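Local coordinates for pentacotripeptide-repeat region of PRORP domain-containing protein (Brachypodium distachyon, PDB 4ME2), which probably binds RNA sequence-specifically, as a chloroplast pentatricopeptide repeat protein associated with group II intron RNA, at residues Thr47-Ala52 against Leu85-Ala90; Ala71-Ala76 against Leu105-Ala110; Ala55-Thr60 against Ala90-Gln95; Gly96-Ala101 against Ala137-Leu142; Thr123-Ser128 against Thr172-Ala177. All blocks are in the same frame, centred on the assembly; numbering follows the deposited sequence.

Interaction 1: Thr47-Ala52 against Leu85-Ala90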
# COMPACT_ATOMS: atom_id res chain seq x y z
N THR A 47 7.11 -16.10 21.57
CA THR A 47 8.03 -15.43 22.48
C THR A 47 8.89 -14.40 21.75
O THR A 47 9.00 -13.25 22.18
CB THR A 47 8.93 -16.44 23.19
OG1 THR A 47 8.12 -17.32 23.98
CG2 THR A 47 9.94 -15.73 24.08
N GLU A 48 9.48 -14.80 20.63
CA GLU A 48 10.36 -13.89 19.90
C GLU A 48 9.61 -12.69 19.31
O GLU A 48 10.15 -11.59 19.26
CB GLU A 48 11.22 -14.60 18.85
CG GLU A 48 10.62 -15.85 18.22
CD GLU A 48 10.55 -17.02 19.18
OE1 GLU A 48 11.60 -17.43 19.73
OE2 GLU A 48 9.45 -17.54 19.38
N ALA A 49 8.37 -12.90 18.86
CA ALA A 49 7.56 -11.80 18.34
C ALA A 49 7.24 -10.80 19.44
O ALA A 49 7.40 -9.59 19.26
CB ALA A 49 6.28 -12.31 17.69
N ILE A 50 6.79 -11.30 20.59
CA ILE A 50 6.50 -10.44 21.74
C ILE A 50 7.70 -9.59 22.12
O ILE A 50 7.58 -8.37 22.31
CB ILE A 50 6.00 -11.25 22.96
CG1 ILE A 50 4.59 -11.78 22.69
CG2 ILE A 50 6.01 -10.38 24.22
CD1 ILE A 50 4.00 -12.59 23.82
N HIS A 51 8.87 -10.22 22.23
CA HIS A 51 10.10 -9.51 22.55
C HIS A 51 10.40 -8.44 21.53
O HIS A 51 10.78 -7.33 21.89
CB HIS A 51 11.28 -10.47 22.70
CG HIS A 51 11.33 -11.18 24.03
ND1 HIS A 51 11.96 -12.36 24.20
CD2 HIS A 51 10.80 -10.83 25.27
CE1 HIS A 51 11.84 -12.75 25.48
NE2 HIS A 51 11.13 -11.82 26.14
N ALA A 52 10.21 -8.77 20.25
CA ALA A 52 10.49 -7.83 19.17
C ALA A 52 9.54 -6.63 19.18
O ALA A 52 9.96 -5.50 18.93
CB ALA A 52 10.44 -8.54 17.82
N LEU A 85 7.84 -12.38 12.20
CA LEU A 85 7.81 -11.00 11.71
C LEU A 85 6.39 -10.54 11.42
O LEU A 85 5.98 -9.45 11.84
CB LEU A 85 8.69 -10.82 10.47
CG LEU A 85 8.73 -9.39 9.89
CD1 LEU A 85 9.11 -8.37 10.96
CD2 LEU A 85 9.68 -9.28 8.71
N LEU A 86 5.64 -11.36 10.70
CA LEU A 86 4.26 -11.03 10.37
C LEU A 86 3.38 -10.97 11.63
O LEU A 86 2.45 -10.18 11.68
CB LEU A 86 3.69 -12.02 9.35
CG LEU A 86 4.39 -12.04 7.98
CD1 LEU A 86 3.86 -13.19 7.13
CD2 LEU A 86 4.24 -10.72 7.25
N ALA A 87 3.69 -11.80 12.62
CA ALA A 87 2.93 -11.78 13.88
C ALA A 87 3.21 -10.50 14.65
O ALA A 87 2.29 -9.91 15.22
CB ALA A 87 3.24 -13.01 14.74
N ALA A 88 4.47 -10.08 14.66
CA ALA A 88 4.87 -8.82 15.30
C ALA A 88 4.19 -7.63 14.62
O ALA A 88 3.66 -6.73 15.28
CB ALA A 88 6.38 -8.65 15.29
N MET A 89 4.21 -7.63 13.29
CA MET A 89 3.51 -6.60 12.52
C MET A 89 2.04 -6.53 12.89
O MET A 89 1.51 -5.45 13.16
CB MET A 89 3.66 -6.86 11.02
CG MET A 89 3.04 -5.79 10.14
SD MET A 89 3.13 -6.24 8.40
CE MET A 89 2.03 -7.64 8.37
N ALA A 90 1.38 -7.68 12.91
CA ALA A 90 -0.06 -7.73 13.16
C ALA A 90 -0.39 -7.29 14.58
O ALA A 90 -1.42 -6.67 14.81
CB ALA A 90 -0.60 -9.13 12.89
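Ala49 of helix 47-59 sets its methyl against the backbone of helix 82-94, between Ala87 and Ala88. The apolar contacts are two: Ala49 CB lies 4.3 Å from Ala87 CB and 4.4 Å from Ala88 CB. Ala49 CB comes nearest to a main-chain atom, Ala88 N, at 4.2 Å, which makes it a methyl resting on the turn rather than a partner of one side chain. With nothing longer than a methyl at the meeting point, the backbones come close, and the CA atoms of Ala49 and Ala88 are 5.0 Å apart. The two helices are alternate members of a helix-turn-helix solenoid, the fold of pentatricopeptide repeat proteins, and helix 66-77 comes between them in sequence. That helix touches both: Leu77 meets Ala52 from the one segment and Leu85 from the other. No hydrogen bond spans the two segments. Polar main-chain atoms are instead used along each helix, as in His51 N to Thr47 O at 3.0 Å and Met89 N to Leu85 O at 2.9 Å. Beyond the contact, two side chains of 85-90 turn to helix 98-109, Leu85 packing on Val107 and Met89 on Leu105.

Interaction 2: Ala71-Ala76 against Leu105-Ala110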
# COMPACT_ATOMS: atom_id res chain seq x y z
N ALA A 71 15.14 2.73 11.56
CA ALA A 71 16.32 2.18 12.21
C ALA A 71 15.91 1.21 13.31
O ALA A 71 16.50 0.14 13.48
CB ALA A 71 17.18 3.30 12.79
N ALA A 72 14.89 1.59 14.06
CA ALA A 72 14.46 0.78 15.17
C ALA A 72 13.89 -0.53 14.65
O ALA A 72 14.12 -1.57 15.23
CB ALA A 72 13.46 1.51 16.04
N ALA A 73 13.15 -0.47 13.54
CA ALA A 73 12.47 -1.66 13.03
C ALA A 73 13.44 -2.72 12.53
O ALA A 73 13.24 -3.91 12.77
CB ALA A 73 11.46 -1.29 11.95
N SER A 74 14.50 -2.30 11.84
CA SER A 74 15.50 -3.27 11.42
C SER A 74 16.22 -3.89 12.62
O SER A 74 16.48 -5.09 12.64
CB SER A 74 16.49 -2.68 10.41
OG SER A 74 17.19 -1.58 10.96
N ALA A 75 16.54 -3.08 13.63
CA ALA A 75 17.22 -3.57 14.82
C ALA A 75 16.34 -4.54 15.62
O ALA A 75 16.80 -5.59 16.05
CB ALA A 75 17.68 -2.42 15.70
N ALA A 76 15.08 -4.18 15.81
CA ALA A 76 14.21 -4.98 16.67
C ALA A 76 13.64 -6.22 15.98
O ALA A 76 13.43 -7.26 16.62
CB ALA A 76 13.10 -4.11 17.24
N LEU A 105 6.13 -3.62 8.30
CA LEU A 105 5.80 -3.97 6.91
C LEU A 105 7.00 -3.76 5.99
O LEU A 105 7.31 -4.63 5.18
CB LEU A 105 4.59 -3.16 6.41
CG LEU A 105 4.16 -3.37 4.94
CD1 LEU A 105 3.83 -4.83 4.67
CD2 LEU A 105 2.99 -2.48 4.58
N HIS A 106 7.67 -2.62 6.11
CA HIS A 106 8.82 -2.34 5.25
C HIS A 106 9.98 -3.29 5.46
O HIS A 106 10.70 -3.61 4.51
CB HIS A 106 9.26 -0.89 5.37
CG HIS A 106 8.35 0.07 4.66
ND1 HIS A 106 8.05 -0.04 3.35
CD2 HIS A 106 7.68 1.20 5.12
CE1 HIS A 106 7.23 0.96 2.99
NE2 HIS A 106 7.01 1.72 4.08
N VAL A 107 10.16 -3.77 6.69
CA VAL A 107 11.13 -4.83 6.94
C VAL A 107 10.69 -6.08 6.18
O VAL A 107 11.50 -6.69 5.48
CB VAL A 107 11.30 -5.14 8.45
CG1 VAL A 107 12.26 -6.31 8.64
CG2 VAL A 107 11.83 -3.93 9.21
N ALA A 108 9.42 -6.45 6.28
CA ALA A 108 8.92 -7.64 5.58
C ALA A 108 9.12 -7.53 4.06
O ALA A 108 9.47 -8.52 3.40
CB ALA A 108 7.45 -7.88 5.90
N ARG A 109 8.91 -6.33 3.53
CA ARG A 109 8.96 -6.11 2.08
C ARG A 109 10.33 -6.43 1.48
O ARG A 109 10.42 -6.70 0.28
CB ARG A 109 8.55 -4.67 1.74
CG ARG A 109 7.07 -4.35 1.95
CD ARG A 109 6.72 -2.92 1.52
NE ARG A 109 7.24 -2.69 0.18
CZ ARG A 109 8.33 -1.98 -0.10
NH1 ARG A 109 9.00 -1.35 0.86
NH2 ARG A 109 8.74 -1.88 -1.36
N ALA A 110 11.38 -6.39 2.30
CA ALA A 110 12.75 -6.66 1.84
C ALA A 110 13.17 -8.12 2.00
O ALA A 110 14.28 -8.50 1.59
CB ALA A 110 13.74 -5.75 2.55
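Val107 and Ala73 make the tight part of this contact. One branch of the valine does the touching: Val107 CG2 stands 3.8 Å from Ala73 CB, with Ala73 O at a similar distance, and it also closes to 4.1 Å on Ser74 N. The methyl therefore rests on the turn of helix 66-77 where Ala73 passes into Ser74. The valine torsion explains the choice of branch, since CG1 lies opposite the backbone N (chi1 177°) and leaves CG2 beside that nitrogen, facing helix 66-77; CG1 meets Leu85 of helix 82-94.

Away from this methyl the contact thins quickly. Ser74 lies at its exposed margin, and its hydroxyl turns back on its own helix, Ser74 OG donating to Ala71 O over 3.1 Å from above the carbonyl plane. Ala71 O thus accepts from both Ser74 OG and Ala75 N, which reach it from the same face. On helix 98-109, Arg109 NH1 likewise turns back, donating to His106 ND1 at 3.0 Å, close to the imidazole plane but bent, with an N-H...N angle of 137°. Arg109 NE forms a salt bridge with Glu149, linking this helix to helix 133-151. One alanine methyl and the next main-chain N meeting a single valine branch, with the helices two places apart in sequence, joins alternate helices of a helix-turn-helix solenoid, as in pentatricopeptide repeat proteins.

Interaction 3: Ala55-Thr60 against Ala90-Gln95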
# COMPACT_ATOMS: atom_id res chain seq x y z
N ALA A 55 10.67 -4.40 22.08
CA ALA A 55 11.89 -3.70 21.71
C ALA A 55 11.62 -2.54 20.76
O ALA A 55 12.17 -1.45 20.94
CB ALA A 55 12.90 -4.67 21.10
N LEU A 56 10.78 -2.76 19.75
CA LEU A 56 10.48 -1.69 18.80
C LEU A 56 9.80 -0.51 19.49
O LEU A 56 10.12 0.64 19.20
CB LEU A 56 9.63 -2.21 17.63
CG LEU A 56 9.30 -1.19 16.54
CD1 LEU A 56 10.54 -0.47 16.07
CD2 LEU A 56 8.58 -1.86 15.37
N LYS A 57 8.88 -0.81 20.39
CA LYS A 57 8.22 0.23 21.18
C LYS A 57 9.23 0.97 22.07
O LYS A 57 9.27 2.21 22.10
CB LYS A 57 7.06 -0.36 21.99
CG LYS A 57 5.86 -0.76 21.12
CD LYS A 57 4.93 -1.77 21.79
CE LYS A 57 4.28 -1.22 23.05
NZ LYS A 57 3.37 -2.22 23.68
N ARG A 58 10.08 0.22 22.76
CA ARG A 58 11.12 0.79 23.62
C ARG A 58 12.07 1.71 22.85
O ARG A 58 12.38 2.81 23.30
CB ARG A 58 11.90 -0.34 24.30
CG ARG A 58 12.98 0.10 25.27
CD ARG A 58 13.76 -1.09 25.80
NE ARG A 58 14.66 -1.68 24.79
CZ ARG A 58 14.60 -2.93 24.35
NH1 ARG A 58 13.69 -3.78 24.83
NH2 ARG A 58 15.46 -3.35 23.44
N LEU A 59 12.51 1.25 21.68
CA LEU A 59 13.45 2.00 20.84
C LEU A 59 12.88 3.30 20.30
O LEU A 59 13.63 4.20 19.92
CB LEU A 59 13.96 1.13 19.68
CG LEU A 59 14.88 -0.03 20.06
CD1 LEU A 59 15.08 -0.97 18.87
CD2 LEU A 59 16.21 0.49 20.57
N THR A 60 11.56 3.40 20.25
CA THR A 60 10.94 4.57 19.63
C THR A 60 10.08 5.36 20.61
O THR A 60 9.25 6.15 20.20
CB THR A 60 10.05 4.16 18.44
OG1 THR A 60 9.07 3.20 18.88
CG2 THR A 60 10.90 3.59 17.30
N ALA A 90 1.38 -7.68 12.91
CA ALA A 90 -0.06 -7.73 13.16
C ALA A 90 -0.39 -7.29 14.58
O ALA A 90 -1.42 -6.67 14.81
CB ALA A 90 -0.60 -9.13 12.89
N GLU A 91 0.47 -7.63 15.53
CA GLU A 91 0.25 -7.20 16.91
C GLU A 91 0.43 -5.69 17.07
O GLU A 91 -0.31 -5.05 17.82
CB GLU A 91 1.16 -7.95 17.86
CG GLU A 91 1.03 -7.52 19.33
CD GLU A 91 -0.34 -7.80 19.94
OE1 GLU A 91 -1.20 -8.44 19.29
OE2 GLU A 91 -0.56 -7.37 21.09
N LEU A 92 1.40 -5.12 16.37
CA LEU A 92 1.55 -3.67 16.38
C LEU A 92 0.32 -2.99 15.77
O LEU A 92 -0.14 -1.96 16.28
CB LEU A 92 2.83 -3.24 15.66
CG LEU A 92 4.15 -3.58 16.37
CD1 LEU A 92 5.27 -3.62 15.35
CD2 LEU A 92 4.47 -2.62 17.50
N GLN A 93 -0.22 -3.57 14.70
CA GLN A 93 -1.47 -3.10 14.09
C GLN A 93 -2.61 -3.14 15.11
O GLN A 93 -3.34 -2.16 15.25
CB GLN A 93 -1.86 -3.98 12.89
CG GLN A 93 -1.03 -3.79 11.62
CD GLN A 93 -1.43 -4.77 10.52
OE1 GLN A 93 -0.85 -5.84 10.40
NE2 GLN A 93 -2.45 -4.40 9.74
N ARG A 94 -2.73 -4.26 15.82
CA ARG A 94 -3.83 -4.46 16.77
C ARG A 94 -3.78 -3.46 17.93
O ARG A 94 -4.81 -2.95 18.37
CB ARG A 94 -3.82 -5.89 17.32
CG ARG A 94 -5.08 -6.27 18.09
CD ARG A 94 -4.88 -7.54 18.91
NE ARG A 94 -3.86 -7.37 19.94
CZ ARG A 94 -4.07 -6.76 21.11
NH1 ARG A 94 -5.27 -6.27 21.41
NH2 ARG A 94 -3.08 -6.65 21.98
N GLN A 95 -2.56 -3.18 18.40
CA GLN A 95 -2.35 -2.21 19.47
C GLN A 95 -2.55 -0.77 19.02
O GLN A 95 -2.60 0.14 19.84
CB GLN A 95 -0.96 -2.39 20.09
CG GLN A 95 -0.78 -3.72 20.82
CD GLN A 95 0.59 -3.88 21.45
OE1 GLN A 95 0.99 -5.00 21.79
NE2 GLN A 95 1.31 -2.78 21.63
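Leu56 and Leu92 meet methyl to methyl, Leu56 CD2 3.7 Å from Leu92 CD1, with their side chains crossing at about a right angle. Next to them runs Lys57. Its CB points toward the 90-95 segment, and Lys57 CG, placed opposite the carbonyl carbon (chi1 -71°), lies 4.3 Å from Leu92 CD2 and extends the apolar patch. CD continues the chain toward the end of Gln95, and a bend at chi3 (63°) sets the course of CE and NZ, the two side chains crossing at about a right angle. At the tip, Lys57 NZ is 3.0 Å from the atom modelled as Gln95 NE2. Lys57 also touches His97 and Leu100, of the next turn and helix 98-109.

The helices carrying these residues are alternate ones in the pentatricopeptide helix-turn-helix stack, here near their C-terminal ends. An alanine here removes the chain beyond CB, which would probably open a gap beside Leu92 CD2 and take away the positive charge that lies beside Gln95.

The nearby acid is otherwise engaged. Glu91 OE2 is 7.0 Å from Lys57 NZ, and Arg94 grips the carboxylate in a side-on salt bridge, Arg94 NE to Glu91 OE1 at 2.9 Å and Arg94 NH2 to Glu91 OE2 at 2.8 Å, flat with the guanidinium but tilted from the carboxylate plane. Thr60 OG1 turns back to Leu56 O.

Interaction 4: Gly96-Ala101 against Ala137-Leu142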
# COMPACT_ATOMS: atom_id res chain seq x y z
N GLY A 96 -2.69 -0.57 17.71
CA GLY A 96 -2.90 0.77 17.15
C GLY A 96 -1.62 1.57 16.92
O GLY A 96 -1.68 2.78 16.69
N HIS A 97 -0.47 0.91 16.99
CA HIS A 97 0.80 1.57 16.70
C HIS A 97 1.05 1.54 15.22
O HIS A 97 1.89 0.79 14.74
CB HIS A 97 1.95 0.90 17.44
CG HIS A 97 1.80 0.91 18.93
ND1 HIS A 97 1.79 2.06 19.65
CD2 HIS A 97 1.64 -0.12 19.84
CE1 HIS A 97 1.64 1.76 20.95
NE2 HIS A 97 1.54 0.42 21.07
N TRP A 98 0.31 2.37 14.50
CA TRP A 98 0.29 2.32 13.04
C TRP A 98 1.65 2.57 12.42
O TRP A 98 2.10 1.80 11.56
CB TRP A 98 -0.78 3.27 12.51
CG TRP A 98 -0.95 3.15 11.03
CD1 TRP A 98 -1.78 2.28 10.34
CD2 TRP A 98 -0.26 3.93 10.02
NE1 TRP A 98 -1.65 2.47 8.98
CE2 TRP A 98 -0.74 3.44 8.73
CE3 TRP A 98 0.68 4.94 10.05
CZ2 TRP A 98 -0.29 3.97 7.53
CZ3 TRP A 98 1.13 5.47 8.84
CH2 TRP A 98 0.66 5.00 7.61
N SER A 99 2.35 3.62 12.86
CA SER A 99 3.67 3.93 12.29
C SER A 99 4.70 2.80 12.50
O SER A 99 5.50 2.53 11.61
CB SER A 99 4.21 5.27 12.80
OG SER A 99 4.62 5.15 14.15
N LEU A 100 4.65 2.15 13.66
CA LEU A 100 5.54 1.03 13.96
C LEU A 100 5.18 -0.19 13.13
O LEU A 100 6.06 -0.92 12.69
CB LEU A 100 5.51 0.65 15.44
CG LEU A 100 5.96 1.73 16.43
CD1 LEU A 100 6.05 1.14 17.83
CD2 LEU A 100 7.29 2.31 16.01
N ALA A 101 3.87 -0.41 12.94
CA ALA A 101 3.41 -1.54 12.12
C ALA A 101 3.84 -1.35 10.67
O ALA A 101 4.19 -2.32 9.99
CB ALA A 101 1.90 -1.71 12.23
N ALA A 137 1.74 11.16 4.14
CA ALA A 137 3.02 11.08 3.45
C ALA A 137 3.51 9.64 3.43
O ALA A 137 4.05 9.19 2.41
CB ALA A 137 4.04 11.97 4.14
N ALA A 138 3.34 8.93 4.54
CA ALA A 138 3.79 7.55 4.63
C ALA A 138 2.96 6.63 3.72
O ALA A 138 3.50 5.69 3.14
CB ALA A 138 3.76 7.06 6.08
N VAL A 139 1.66 6.91 3.61
CA VAL A 139 0.80 6.14 2.71
C VAL A 139 1.19 6.40 1.25
O VAL A 139 1.28 5.47 0.45
CB VAL A 139 -0.70 6.43 2.93
CG1 VAL A 139 -1.53 5.87 1.78
CG2 VAL A 139 -1.17 5.84 4.24
N ASP A 140 1.43 7.66 0.88
CA ASP A 140 1.84 7.97 -0.49
C ASP A 140 3.14 7.25 -0.84
O ASP A 140 3.30 6.74 -1.96
CB ASP A 140 2.03 9.47 -0.71
CG ASP A 140 0.73 10.25 -0.60
OD1 ASP A 140 -0.36 9.65 -0.53
OD2 ASP A 140 0.83 11.50 -0.59
N ALA A 141 4.06 7.22 0.12
CA ALA A 141 5.35 6.55 -0.06
C ALA A 141 5.18 5.04 -0.21
O ALA A 141 5.86 4.42 -1.03
CB ALA A 141 6.30 6.89 1.08
N LEU A 142 4.26 4.46 0.56
CA LEU A 142 3.97 3.03 0.45
C LEU A 142 3.47 2.68 -0.95
O LEU A 142 3.85 1.64 -1.51
CB LEU A 142 2.96 2.60 1.51
CG LEU A 142 2.50 1.13 1.48
CD1 LEU A 142 3.68 0.19 1.67
CD2 LEU A 142 1.42 0.88 2.52
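Trp98 opens helix 98-109 directly after Gly96, whose positive phi (84°) ends the previous helix in a Schellman motif, and His97, which takes the N-cap position. This is a tight turn of the helix-turn-helix fold of pentatricopeptide repeat proteins, and from it the indole reaches across to helix 133-151. The reach follows from a first torsion that sets CG opposite the backbone N (chi1 -174°). The six-membered ring then does all the touching. Ala138 CB approaches its edge, near the ring plane, 4.0 Å from Trp98 CH2 and 4.1 Å from Trp98 CZ3. Val139 comes in from a different, oblique direction, its side chain crossing the tryptophan at about a right angle. On the polar side of the indole, NE1 donates to Phe124 O of helix 118-126, and Ser127 and Ser128 just beyond that helix pack against the ring. A leucine here lacks the indole N-H, and would probably leave Phe124 O short of a partner and a gap beside Ala138 and Val139. Ala138 also rests on Leu102, one turn further along helix 98-109. The Val139 branch in play is CG2, equally far, at 3.9 Å, from Trp98 CZ2 and CH2.

Interaction 5: Thr123-Ser128 against Thr172-Ala177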
# COMPACT_ATOMS: atom_id res chain seq x y z
N THR A 123 -5.29 -2.50 3.80
CA THR A 123 -5.52 -2.49 5.25
C THR A 123 -4.69 -1.41 5.97
O THR A 123 -5.20 -0.72 6.85
CB THR A 123 -5.31 -3.89 5.86
OG1 THR A 123 -6.32 -4.77 5.34
CG2 THR A 123 -5.43 -3.84 7.38
N PHE A 124 -3.43 -1.25 5.57
CA PHE A 124 -2.61 -0.17 6.12
C PHE A 124 -3.15 1.20 5.75
O PHE A 124 -3.07 2.14 6.54
CB PHE A 124 -1.15 -0.34 5.72
CG PHE A 124 -0.38 -1.25 6.62
CD1 PHE A 124 0.30 -0.75 7.72
CD2 PHE A 124 -0.36 -2.63 6.39
CE1 PHE A 124 1.00 -1.59 8.57
CE2 PHE A 124 0.34 -3.48 7.24
CZ PHE A 124 1.02 -2.95 8.33
N VAL A 125 -3.71 1.33 4.55
CA VAL A 125 -4.29 2.60 4.14
C VAL A 125 -5.51 2.95 4.99
O VAL A 125 -5.61 4.05 5.54
CB VAL A 125 -4.68 2.61 2.64
CG1 VAL A 125 -5.40 3.90 2.27
CG2 VAL A 125 -3.44 2.44 1.77
N SER A 126 -6.44 2.00 5.10
CA SER A 126 -7.69 2.21 5.83
C SER A 126 -7.49 2.44 7.33
O SER A 126 -8.28 3.16 7.96
CB SER A 126 -8.63 1.02 5.60
OG SER A 126 -8.99 0.94 4.23
N SER A 127 -6.44 1.85 7.88
CA SER A 127 -6.15 1.96 9.31
C SER A 127 -5.25 3.15 9.64
O SER A 127 -4.98 3.41 10.82
CB SER A 127 -5.53 0.65 9.84
OG SER A 127 -4.25 0.41 9.26
N SER A 128 -4.78 3.87 8.63
CA SER A 128 -3.95 5.05 8.89
C SER A 128 -4.82 6.14 9.49
O SER A 128 -6.02 6.19 9.20
CB SER A 128 -3.27 5.56 7.62
OG SER A 128 -4.20 6.08 6.68
N THR A 172 -8.37 -3.15 -6.73
CA THR A 172 -9.48 -2.21 -6.58
C THR A 172 -9.70 -1.87 -5.10
O THR A 172 -10.05 -0.74 -4.77
CB THR A 172 -10.78 -2.74 -7.23
OG1 THR A 172 -10.53 -3.02 -8.62
CG2 THR A 172 -11.89 -1.69 -7.14
N ARG A 173 -9.48 -2.86 -4.23
CA ARG A 173 -9.55 -2.65 -2.79
C ARG A 173 -8.56 -1.58 -2.33
O ARG A 173 -8.91 -0.71 -1.53
CB ARG A 173 -9.28 -3.94 -2.02
CG ARG A 173 -10.46 -4.90 -1.98
CD ARG A 173 -10.30 -5.95 -0.88
NE ARG A 173 -10.47 -5.39 0.46
CZ ARG A 173 -11.64 -5.06 1.01
NH1 ARG A 173 -12.77 -5.21 0.32
NH2 ARG A 173 -11.68 -4.57 2.24
N LEU A 174 -7.34 -1.66 -2.84
CA LEU A 174 -6.32 -0.65 -2.53
C LEU A 174 -6.74 0.73 -3.04
O LEU A 174 -6.63 1.73 -2.32
CB LEU A 174 -4.96 -1.05 -3.09
CG LEU A 174 -3.85 -0.01 -2.99
CD1 LEU A 174 -3.57 0.39 -1.55
CD2 LEU A 174 -2.58 -0.52 -3.64
N VAL A 175 -7.25 0.78 -4.27
CA VAL A 175 -7.66 2.05 -4.86
C VAL A 175 -8.85 2.65 -4.10
O VAL A 175 -8.88 3.85 -3.83
CB VAL A 175 -7.97 1.91 -6.37
CG1 VAL A 175 -8.67 3.15 -6.89
CG2 VAL A 175 -6.68 1.65 -7.16
N ARG A 176 -9.82 1.81 -3.74
CA ARG A 176 -10.95 2.22 -2.89
C ARG A 176 -10.45 2.82 -1.58
O ARG A 176 -10.94 3.86 -1.12
CB ARG A 176 -11.80 1.00 -2.54
CG ARG A 176 -13.15 0.88 -3.22
CD ARG A 176 -13.85 -0.39 -2.74
NE ARG A 176 -14.60 -0.21 -1.49
CZ ARG A 176 -15.29 -1.16 -0.88
NH1 ARG A 176 -15.32 -2.39 -1.38
NH2 ARG A 176 -15.94 -0.90 0.25
N ALA A 177 -9.49 2.14 -0.96
CA ALA A 177 -8.99 2.57 0.34
C ALA A 177 -8.29 3.92 0.21
O ALA A 177 -8.48 4.80 1.03
CB ALA A 177 -8.05 1.53 0.94
O HOH W 1 -9.55 3.85 3.51
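Leu174 is the first residue of 172-177 to meet helix 118-126. The leucine leaves its helix obliquely to the partner, but with CG opposite the backbone N (chi1 173°) the branch swings over and Leu174 CD1 comes 3.9 Å from Val125 CG2, the two side chains crossing at about a right angle. Phe146 of helix 133-151 also touches this leucine. One turn after Leu174, Ala177 forms the closest part: Ala177 CB lies 3.8 Å from Val125 CG1 and 3.5 Å from Ser126 OG, and Ala177 O is 3.4 Å from that same valine methyl. Val125 thus spends one branch on each partner, CG2 on Leu174 and CG1 on Ala177, while also packing on Val139. These are again alternate helices of the pentatricopeptide solenoid.

A water spans the exposed margin, donating to Ala177 O at 2.9 Å and hydrogen-bonded to Ser126 OG (3.0 Å), which also makes a weak bond to Ala122 O. Where helix 118-126 ends, two serines turn back on it: Ser127 OG donates to Thr123 O, and Ser128 OG to Val125 O at 2.7 Å, each joining a main-chain N-H on that oxygen. With no direct hydrogen bond between the segments, the contact depends on close apolar fit, and its polar link across is carried by one water at the solvent side.

Interactions 1 and 3 join the same two helices, 47-59 and 82-94, at points whose centres are about 9 Å apart, and helix 66-77 of interaction 2 packs against helix 47-59 in both interactions: Ala52 CB is 3.5 Å from Ala76 O, and Leu56 CD1 is 3.5 Å from Ala72 CB. Interaction 3 runs into interaction 4 through the turn, where Leu92 O and His97 N, 3.0 Å apart, probably bond. Interaction 4 is tied to interaction 5, about 12 Å away between centres, by Trp98 NE1 and Phe124 O at 2.8 Å. Phe124 reaches back to interaction 1, about 23 Å off between centres, with Phe124 CZ 3.9 Å from Met89 SD, a packing contact that connects the two regions.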